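Local coordinates for tail protein, 43 kDa (Neisseria meningitidis MC58, PDB 3D37) that is of unknown function but, as a phage tail protein with baseplate-hub-like domains, probably forms part of the tail baseplate of a Mu-like phage, at residues L189-T194 with D305-I310; N199-D204 with G328-L333; F278-T283 with A312-M317. All coordinates share one frame; numbering follows the deposited sequence.

Contact 1: residues L189-T194 with D305-I310; sequences LCWSRT and DDEHGI
W191 and R193 converge on the carboxylate of E307, and both reach its OE2. E307 lies in the β-hairpin turn between strands 300-305 and 310-324. The turn has a G1 β-bulge, with G309 and I310 both facing D305. The backbone bond D305 N to I310 O (2.9 Å) closes it. Strand 187-191 runs parallel to strand 300-305, so its end reaches the turn.

The indole NE1 of W191 gives a weak bond to E307 OE2, at 3.4 Å and 148°. The indole and carboxylate planes stand almost perpendicular, 85° apart. E307 CD lies in the indole plane at the ring edge. R193 comes in crosswise. Its chain bends at chi2 and chi3, and R193 NH1 forms a loose salt bridge with E307 OE2 at 3.6 Å. The aliphatic CD of R193 lies nearer still, 3.0 Å from E307 OE2. The two polar grips on OE2 are both long.

D305 runs alongside W191 and points the same way. Its CG is anti to the backbone N (chi1 -176°), which sets D305 OD1 3.5 Å from W191 CD1. OD2 forms a salt bridge with K80 of the second subunit. The indole also makes cation-pi contacts with K80 and K82 of that subunit. The tryptophan thus meets both the carboxylates of this turn and lysines of another chain, and it forms part of the subunit interface.

Two waters continue the join where the two backbones part. Both donate to the carbonyl O of W191. One accepts from D306 N and the other from E307 N. D305 also holds the turn from within, as an Asx motif. H308 N meets D305 OD1 at 3.1 Å, from above the carboxylate plane.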
loop_
_atom_site.group_PDB
_atom_site.type_symbol
_atom_site.label_atom_id
_atom_site.label_comp_id
_atom_site.label_asym_id
_atom_site.label_seq_id
_atom_site.Cartn_x
_atom_site.Cartn_y
_atom_site.Cartn_z
ATOM N N LEU A 189 3.855 -8.389 33.830
ATOM C CA LEU A 189 3.789 -7.526 32.666
ATOM C C LEU A 189 2.667 -6.526 32.887
ATOM O O LEU A 189 1.640 -6.849 33.457
ATOM C CB LEU A 189 3.529 -8.338 31.439
ATOM C CG LEU A 189 4.562 -9.401 31.073
ATOM C CD1 LEU A 189 4.037 -10.166 29.884
ATOM C CD2 LEU A 189 5.936 -8.817 30.772
ATOM N N CYS A 190 2.871 -5.301 32.446
ATOM C CA CYS A 190 1.859 -4.273 32.625
ATOM C C CYS A 190 1.733 -3.386 31.398
ATOM O O CYS A 190 2.648 -3.267 30.574
ATOM C CB CYS A 190 2.086 -3.451 33.928
ATOM S SG CYS A 190 3.559 -2.359 33.999
ATOM N N TRP A 191 0.529 -2.844 31.260
ATOM C CA TRP A 191 0.152 -1.967 30.168
ATOM C C TRP A 191 -0.046 -0.581 30.719
ATOM O O TRP A 191 -0.771 -0.403 31.695
ATOM C CB TRP A 191 -1.170 -2.390 29.534
ATOM C CG TRP A 191 -1.678 -1.346 28.638
ATOM C CD1 TRP A 191 -2.478 -0.293 28.972
ATOM C CD2 TRP A 191 -1.350 -1.185 27.257
ATOM N NE1 TRP A 191 -2.672 0.512 27.880
ATOM C CE2 TRP A 191 -2.002 -0.020 26.809
ATOM C CE3 TRP A 191 -0.556 -1.895 26.367
ATOM C CZ2 TRP A 191 -1.908 0.421 25.493
ATOM C CZ3 TRP A 191 -0.474 -1.478 25.056
ATOM C CH2 TRP A 191 -1.134 -0.326 24.629
ATOM N N SER A 192 0.576 0.405 30.083
ATOM C CA SER A 192 0.322 1.804 30.412
ATOM C C SER A 192 0.679 2.762 29.265
ATOM O O SER A 192 1.739 2.652 28.656
ATOM C CB SER A 192 1.079 2.195 31.680
ATOM O OG SER A 192 0.806 3.544 32.000
ATOM N N ARG A 193 -0.212 3.714 28.989
ATOM C CA ARG A 193 0.062 4.767 28.004
ATOM C C ARG A 193 0.887 5.913 28.564
ATOM O O ARG A 193 1.266 6.823 27.827
ATOM C CB ARG A 193 -1.247 5.314 27.452
ATOM C CG ARG A 193 -1.858 4.425 26.387
ATOM C CD ARG A 193 -3.377 4.527 26.435
ATOM N NE ARG A 193 -3.814 5.898 26.249
ATOM C CZ ARG A 193 -5.005 6.400 26.577
ATOM N NH1 ARG A 193 -5.947 5.667 27.160
ATOM N NH2 ARG A 193 -5.249 7.674 26.322
ATOM N N THR A 194 1.153 5.894 29.869
ATOM C CA THR A 194 1.976 6.927 30.515
ATOM C C THR A 194 3.131 6.367 31.356
ATOM O O THR A 194 4.141 7.046 31.551
ATOM C CB THR A 194 1.107 7.865 31.391
ATOM O OG1 THR A 194 0.478 7.117 32.451
ATOM C CG2 THR A 194 0.061 8.550 30.518
ATOM N N ASP A 305 -3.252 -4.319 33.950
ATOM C CA ASP A 305 -3.711 -3.258 33.062
ATOM C C ASP A 305 -4.698 -2.430 33.867
ATOM O O ASP A 305 -5.857 -2.797 33.986
ATOM C CB ASP A 305 -4.376 -3.863 31.827
ATOM C CG ASP A 305 -4.784 -2.833 30.814
ATOM O OD1 ASP A 305 -4.892 -1.635 31.169
ATOM O OD2 ASP A 305 -4.935 -3.217 29.621
ATOM N N ASP A 306 -4.215 -1.333 34.439
ATOM C CA ASP A 306 -5.080 -0.416 35.203
ATOM C C ASP A 306 -6.226 0.162 34.372
ATOM O O ASP A 306 -7.350 0.220 34.850
ATOM C CB ASP A 306 -4.259 0.710 35.842
ATOM C CG ASP A 306 -3.487 0.247 37.103
ATOM O OD1 ASP A 306 -3.615 -0.902 37.531
ATOM O OD2 ASP A 306 -2.745 1.069 37.677
ATOM N N GLU A 307 -5.952 0.572 33.136
ATOM C CA GLU A 307 -7.012 1.057 32.215
ATOM C C GLU A 307 -8.186 0.087 32.153
ATOM O O GLU A 307 -9.330 0.487 32.300
ATOM C CB GLU A 307 -6.491 1.250 30.785
ATOM C CG GLU A 307 -5.833 2.542 30.538
ATOM C CD GLU A 307 -5.119 2.627 29.164
ATOM O OE1 GLU A 307 -5.561 1.986 28.174
ATOM O OE2 GLU A 307 -4.084 3.339 29.113
ATOM N N HIS A 308 -7.887 -1.184 31.959
ATOM C CA HIS A 308 -8.895 -2.237 31.792
ATOM C C HIS A 308 -9.394 -2.846 33.127
ATOM O O HIS A 308 -10.330 -3.630 33.157
ATOM C CB HIS A 308 -8.255 -3.344 30.950
ATOM C CG HIS A 308 -9.218 -4.147 30.128
ATOM N ND1 HIS A 308 -9.245 -4.072 28.756
ATOM C CD2 HIS A 308 -10.165 -5.054 30.476
ATOM C CE1 HIS A 308 -10.175 -4.886 28.288
ATOM N NE2 HIS A 308 -10.744 -5.501 29.309
ATOM N N GLY A 309 -8.739 -2.541 34.233
ATOM C CA GLY A 309 -9.068 -3.189 35.494
ATOM C C GLY A 309 -8.577 -4.610 35.615
ATOM O O GLY A 309 -9.108 -5.365 36.391
ATOM N N ILE A 310 -7.567 -5.013 34.846
ATOM C CA ILE A 310 -6.992 -6.363 35.029
ATOM C C ILE A 310 -5.824 -6.346 36.013
ATOM O O ILE A 310 -4.933 -5.520 35.922
ATOM C CB ILE A 310 -6.484 -6.973 33.710
ATOM C CG1 ILE A 310 -7.616 -7.068 32.688
ATOM C CG2 ILE A 310 -5.827 -8.369 33.941
ATOM C CD1 ILE A 310 -7.119 -7.432 31.293
HETATM O O HOH W 1 -1.398 -0.793 34.323
HETATM O O HOH W 2 -2.861 1.542 32.611
#

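Contact 2: residues N199-D204 with G328-L333; sequences NIERMD and GTQTEL
E201 and Q330 have their CA atoms 9.2 Å apart, too far for direct backbone pairing. One strand, 278-285, separates them. It pairs antiparallel with strand 202-208 on one side and with strand 330-337 on the other, so these two flanking strands run in the same direction. E201 and R202 both face T283 and form a classic β-bulge.

The two side chains reach across the intervening strand. E201 has CG anti to its carbonyl carbon (chi1 -65°), and from there its extended chain carries the carboxylate over strand 278-285 to Q330. The Q330 amide donates from NE2 to E201 OE1 at 2.5 Å. This is very short for such a bond, and the exact length is doubtful. The N-H points well, at 158°. E201 OE1 lies close to the amide plane of Q330, and NE2 meets this oxygen almost in line with the CD-OE1 bond. The carboxylate and amide planes are turned 48° apart. This one polar bond makes up the whole contact between the segments, and it lies at the protein surface.

R202 forms a local salt bridge with D204 two residues on. R202 NH2 binds D204 OD1 at 3.0 Å, on the syn lone pair, with the oxygen tilted out of the guanidinium plane. NE adds a weak bond to OD2.

R202, M203 and D204 also pair antiparallel with a strand of the second subunit, so the sheet continues into that chain. Within this chain, I200 bonds back to C190 of strand 187-191. L333 packs inward against L189 of that strand and L316 of strand 310-324.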
loop_
_atom_site.group_PDB
_atom_site.type_symbol
_atom_site.label_atom_id
_atom_site.label_comp_id
_atom_site.label_asym_id
_atom_site.label_seq_id
_atom_site.Cartn_x
_atom_site.Cartn_y
_atom_site.Cartn_z
ATOM N N ASN A 199 5.618 -2.383 29.718
ATOM C CA ASN A 199 6.379 -2.934 28.649
ATOM C C ASN A 199 5.517 -3.678 27.585
ATOM O O ASN A 199 6.010 -4.074 26.544
ATOM C CB ASN A 199 7.377 -3.891 29.349
ATOM C CG ASN A 199 6.687 -5.052 30.202
ATOM O OD1 ASN A 199 6.726 -6.167 29.706
ATOM N ND2 ASN A 199 6.173 -4.822 31.455
ATOM N N ILE A 200 4.242 -3.895 27.869
ATOM C CA ILE A 200 3.335 -4.545 26.895
ATOM C C ILE A 200 3.199 -3.621 25.676
ATOM O O ILE A 200 2.854 -2.460 25.830
ATOM C CB ILE A 200 1.947 -4.846 27.536
ATOM C CG1 ILE A 200 2.089 -5.949 28.586
ATOM C CG2 ILE A 200 0.918 -5.226 26.501
ATOM C CD1 ILE A 200 0.914 -6.000 29.556
ATOM N N GLU A 201 3.503 -4.146 24.495
ATOM C CA GLU A 201 3.373 -3.415 23.234
ATOM C C GLU A 201 1.969 -3.517 22.584
ATOM O O GLU A 201 1.494 -2.585 21.948
ATOM C CB GLU A 201 4.382 -3.933 22.236
ATOM C CG GLU A 201 5.811 -3.675 22.648
ATOM C CD GLU A 201 6.775 -4.197 21.581
ATOM O OE1 GLU A 201 6.304 -4.923 20.664
ATOM O OE2 GLU A 201 7.979 -3.883 21.650
ATOM N N ARG A 202 1.300 -4.638 22.841
ATOM C CA ARG A 202 0.051 -4.917 22.254
ATOM C C ARG A 202 -0.682 -5.942 23.154
ATOM O O ARG A 202 -0.084 -6.906 23.706
ATOM C CB ARG A 202 0.386 -5.295 20.805
ATOM C CG ARG A 202 -0.508 -6.113 20.145
ATOM C CD ARG A 202 -0.529 -5.921 18.617
ATOM N NE ARG A 202 -1.952 -5.997 18.397
ATOM C CZ ARG A 202 -2.727 -5.013 17.957
ATOM N NH1 ARG A 202 -2.194 -3.887 17.518
ATOM N NH2 ARG A 202 -4.051 -5.209 17.928
ATOM N N MET A 203 -1.951 -5.659 23.412
ATOM C CA MET A 203 -2.820 -6.514 24.230
ATOM C C MET A 203 -4.105 -6.795 23.425
ATOM O O MET A 203 -4.752 -5.839 22.966
ATOM C CB MET A 203 -3.131 -5.814 25.551
ATOM C CG MET A 203 -3.912 -6.686 26.529
ATOM S SD MET A 203 -3.719 -6.089 28.239
ATOM C CE MET A 203 -2.077 -6.595 28.578
ATOM N N ASP A 204 -4.396 -8.076 23.162
ATOM C CA ASP A 204 -5.625 -8.497 22.488
ATOM C C ASP A 204 -6.401 -9.500 23.353
ATOM O O ASP A 204 -5.847 -10.498 23.783
ATOM C CB ASP A 204 -5.326 -9.098 21.110
ATOM C CG ASP A 204 -4.794 -8.076 20.124
ATOM O OD1 ASP A 204 -5.106 -6.853 20.197
ATOM O OD2 ASP A 204 -3.979 -8.486 19.289
ATOM N N GLY A 328 11.174 -5.620 14.543
ATOM C CA GLY A 328 12.266 -6.265 15.269
ATOM C C GLY A 328 11.872 -7.543 16.027
ATOM O O GLY A 328 11.033 -8.337 15.583
ATOM N N THR A 329 12.453 -7.684 17.203
ATOM C CA THR A 329 12.370 -8.880 18.050
ATOM C C THR A 329 11.223 -8.771 19.046
ATOM O O THR A 329 11.180 -7.870 19.834
ATOM C CB THR A 329 13.779 -9.079 18.763
ATOM O OG1 THR A 329 14.770 -9.357 17.756
ATOM C CG2 THR A 329 13.745 -10.254 19.652
ATOM N N GLN A 330 10.287 -9.705 18.996
ATOM C CA GLN A 330 9.165 -9.773 19.911
ATOM C C GLN A 330 8.770 -11.198 20.263
ATOM O O GLN A 330 9.227 -12.131 19.649
ATOM C CB GLN A 330 7.933 -9.068 19.248
ATOM C CG GLN A 330 8.146 -7.521 18.911
ATOM C CD GLN A 330 6.996 -7.081 18.029
ATOM O OE1 GLN A 330 6.761 -7.697 16.987
ATOM N NE2 GLN A 330 6.287 -6.055 18.431
ATOM N N THR A 331 7.893 -11.309 21.256
ATOM C CA THR A 331 7.272 -12.525 21.634
ATOM C C THR A 331 5.762 -12.266 21.744
ATOM O O THR A 331 5.305 -11.311 22.403
ATOM C CB THR A 331 7.873 -13.187 22.951
ATOM O OG1 THR A 331 9.306 -13.120 22.909
ATOM C CG2 THR A 331 7.411 -14.701 23.086
ATOM N N GLU A 332 4.997 -13.133 21.081
ATOM C CA GLU A 332 3.554 -13.228 21.344
ATOM C C GLU A 332 3.303 -14.255 22.370
ATOM O O GLU A 332 3.786 -15.433 22.289
ATOM C CB GLU A 332 2.839 -13.563 20.030
ATOM C CG GLU A 332 1.387 -13.993 20.177
ATOM C CD GLU A 332 0.807 -14.443 18.795
ATOM O OE1 GLU A 332 0.904 -13.577 17.879
ATOM O OE2 GLU A 332 0.308 -15.619 18.694
ATOM N N LEU A 333 2.558 -13.842 23.379
ATOM C CA LEU A 333 2.250 -14.666 24.541
ATOM C C LEU A 333 0.743 -14.961 24.560
ATOM O O LEU A 333 -0.066 -14.034 24.682
ATOM C CB LEU A 333 2.696 -13.972 25.833
ATOM C CG LEU A 333 4.158 -13.442 25.906
ATOM C CD1 LEU A 333 4.288 -12.547 27.135
ATOM C CD2 LEU A 333 5.159 -14.602 25.921
#

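Contact 3: residues F278-T283 with A312-M317; sequences FTLTIT and AVFFLM
L280 sets a methyl squarely over the ring of F314. L280 CD2 stands 3.6 Å above the F314 ring plane and only 12° off the normal through the centre. This is a CH-pi contact over the face. L280 CD2 is 3.7 to 4.2 Å from the six ring carbons of F314, nearest to CD2 and CE2. The L280 side chain crosses the phenylalanine at about a right angle. Its CG is anti to the backbone N (chi1 172°), which carries the branch out toward F314.

F278 comes from the same strand, two residues earlier, and is directed to the same side as L280. Its ring meets F314 obliquely, with F278 CE2 3.9 Å from F314 CE1. The two phenylalanine side chains also cross at about a right angle. F278 has a second aromatic partner in W207, which it meets edge-to-face.

The backbones stay apart, with L280 CA 8.5 Å from F314 CA. Strand 330-337 pairs with both 278-285 and 310-324, so the two strands are not direct neighbours. Their side chains meet across the inside of a curled sheet, consistent with the barrel folds of this family. M203 and I205 of strand 202-208 pack against L280, and V303 of strand 300-305 packs against F314.

No hydrogen bond or salt bridge joins the two segments. Their contact is wholly apolar, made of one methyl over a ring face and one oblique aromatic meeting. Its stability therefore probably rests on burial from water and on close fit of the side chains.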
loop_
_atom_site.group_PDB
_atom_site.type_symbol
_atom_site.label_atom_id
_atom_site.label_comp_id
_atom_site.label_asym_id
_atom_site.label_seq_id
_atom_site.Cartn_x
_atom_site.Cartn_y
_atom_site.Cartn_z
ATOM N N PHE A 278 -11.876 -17.943 26.213
ATOM C CA PHE A 278 -11.152 -16.705 26.577
ATOM C C PHE A 278 -9.681 -16.849 26.207
ATOM O O PHE A 278 -9.055 -17.852 26.546
ATOM C CB PHE A 278 -11.320 -16.373 28.081
ATOM C CG PHE A 278 -10.462 -15.225 28.547
ATOM C CD1 PHE A 278 -10.930 -13.934 28.518
ATOM C CD2 PHE A 278 -9.181 -15.456 29.012
ATOM C CE1 PHE A 278 -10.183 -12.906 28.930
ATOM C CE2 PHE A 278 -8.409 -14.425 29.427
ATOM C CZ PHE A 278 -8.901 -13.142 29.386
ATOM N N THR A 279 -9.153 -15.849 25.505
ATOM C CA THR A 279 -7.706 -15.772 25.217
ATOM C C THR A 279 -7.241 -14.337 25.416
ATOM O O THR A 279 -7.876 -13.408 24.931
ATOM C CB THR A 279 -7.356 -16.202 23.746
ATOM O OG1 THR A 279 -8.073 -17.401 23.437
ATOM C CG2 THR A 279 -5.818 -16.424 23.588
ATOM N N LEU A 280 -6.139 -14.185 26.144
ATOM C CA LEU A 280 -5.400 -12.937 26.282
ATOM C C LEU A 280 -4.090 -13.109 25.540
ATOM O O LEU A 280 -3.293 -13.967 25.913
ATOM C CB LEU A 280 -5.146 -12.663 27.755
ATOM C CG LEU A 280 -4.220 -11.497 28.135
ATOM C CD1 LEU A 280 -4.759 -10.162 27.706
ATOM C CD2 LEU A 280 -3.944 -11.575 29.693
ATOM N N THR A 281 -3.903 -12.366 24.458
ATOM C CA THR A 281 -2.661 -12.381 23.657
ATOM C C THR A 281 -1.860 -11.102 23.894
ATOM O O THR A 281 -2.299 -9.993 23.566
ATOM C CB THR A 281 -2.958 -12.596 22.132
ATOM O OG1 THR A 281 -3.839 -13.712 21.984
ATOM C CG2 THR A 281 -1.730 -12.893 21.370
ATOM N N ILE A 282 -0.705 -11.242 24.551
ATOM C CA ILE A 282 0.164 -10.097 24.809
ATOM C C ILE A 282 1.399 -10.152 23.927
ATOM O O ILE A 282 2.046 -11.188 23.794
ATOM C CB ILE A 282 0.558 -10.068 26.299
ATOM C CG1 ILE A 282 -0.678 -9.719 27.127
ATOM C CG2 ILE A 282 1.778 -9.104 26.536
ATOM C CD1 ILE A 282 -0.509 -9.822 28.605
ATOM N N THR A 283 1.744 -9.030 23.323
ATOM C CA THR A 283 2.969 -8.929 22.593
ATOM C C THR A 283 3.990 -8.035 23.377
ATOM O O THR A 283 3.610 -6.940 23.849
ATOM C CB THR A 283 2.697 -8.381 21.170
ATOM O OG1 THR A 283 1.687 -9.204 20.532
ATOM C CG2 THR A 283 3.979 -8.404 20.352
ATOM N N ALA A 312 -4.241 -9.936 37.503
ATOM C CA ALA A 312 -4.425 -11.381 37.693
ATOM C C ALA A 312 -3.269 -12.148 37.098
ATOM O O ALA A 312 -2.431 -11.590 36.366
ATOM C CB ALA A 312 -5.739 -11.824 37.038
ATOM N N VAL A 313 -3.210 -13.422 37.443
ATOM C CA VAL A 313 -2.221 -14.331 36.931
ATOM C C VAL A 313 -2.915 -15.184 35.845
ATOM O O VAL A 313 -4.095 -15.604 35.983
ATOM C CB VAL A 313 -1.618 -15.259 38.028
ATOM C CG1 VAL A 313 -0.638 -16.290 37.425
ATOM C CG2 VAL A 313 -0.955 -14.440 39.128
ATOM N N PHE A 314 -2.171 -15.371 34.766
ATOM C CA PHE A 314 -2.568 -16.152 33.621
ATOM C C PHE A 314 -1.497 -17.208 33.330
ATOM O O PHE A 314 -0.313 -17.060 33.691
ATOM C CB PHE A 314 -2.806 -15.261 32.392
ATOM C CG PHE A 314 -3.872 -14.228 32.597
ATOM C CD1 PHE A 314 -5.202 -14.518 32.337
ATOM C CD2 PHE A 314 -3.549 -12.970 33.086
ATOM C CE1 PHE A 314 -6.205 -13.565 32.558
ATOM C CE2 PHE A 314 -4.534 -12.011 33.332
ATOM C CZ PHE A 314 -5.875 -12.304 33.046
ATOM N N PHE A 315 -1.971 -18.267 32.681
ATOM C CA PHE A 315 -1.190 -19.428 32.293
ATOM C C PHE A 315 -0.821 -19.370 30.803
ATOM O O PHE A 315 -1.681 -19.157 29.921
ATOM C CB PHE A 315 -1.980 -20.683 32.555
ATOM C CG PHE A 315 -1.236 -21.929 32.215
ATOM C CD1 PHE A 315 -0.127 -22.297 32.962
ATOM C CD2 PHE A 315 -1.626 -22.737 31.132
ATOM C CE1 PHE A 315 0.599 -23.459 32.641
ATOM C CE2 PHE A 315 -0.903 -23.901 30.801
ATOM C CZ PHE A 315 0.211 -24.264 31.560
ATOM N N LEU A 316 0.466 -19.487 30.535
ATOM C CA LEU A 316 0.984 -19.369 29.189
ATOM C C LEU A 316 0.882 -20.691 28.420
ATOM O O LEU A 316 1.563 -21.640 28.703
ATOM C CB LEU A 316 2.414 -18.823 29.186
ATOM C CG LEU A 316 3.077 -18.536 27.846
ATOM C CD1 LEU A 316 2.349 -17.360 27.136
ATOM C CD2 LEU A 316 4.607 -18.220 28.057
ATOM N N MET A 317 0.025 -20.702 27.424
ATOM C CA MET A 317 -0.366 -21.956 26.744
ATOM C C MET A 317 0.359 -22.060 25.417
ATOM O O MET A 317 0.527 -23.127 24.883
ATOM C CB MET A 317 -1.912 -21.928 26.552
ATOM C CG MET A 317 -2.542 -23.149 26.026
ATOM S SD MET A 317 -2.743 -24.567 27.185
ATOM C CE MET A 317 -4.025 -23.725 28.176
#

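The three contacts lie in one curled group of strands, with centres about 12 to 14 Å apart. Strand 278-285 of contact 3 runs between the two strands of contact 2 and bonds to both: D204 O meets T281 N at 2.8 Å, and I282 O meets L333 N at 2.7 Å. Contact 1 joins contact 2 through C190 O and I200 N, 3.2 Å apart. It also meets contact 3 through apolar packing of L189 on I282. The disulfide C190-C198 ties contact 1 to the residue just before 199-204. Contacts 1 and 2 both touch the second subunit, whereas contact 3 is buried within its own chain. No active site or ligand is known here.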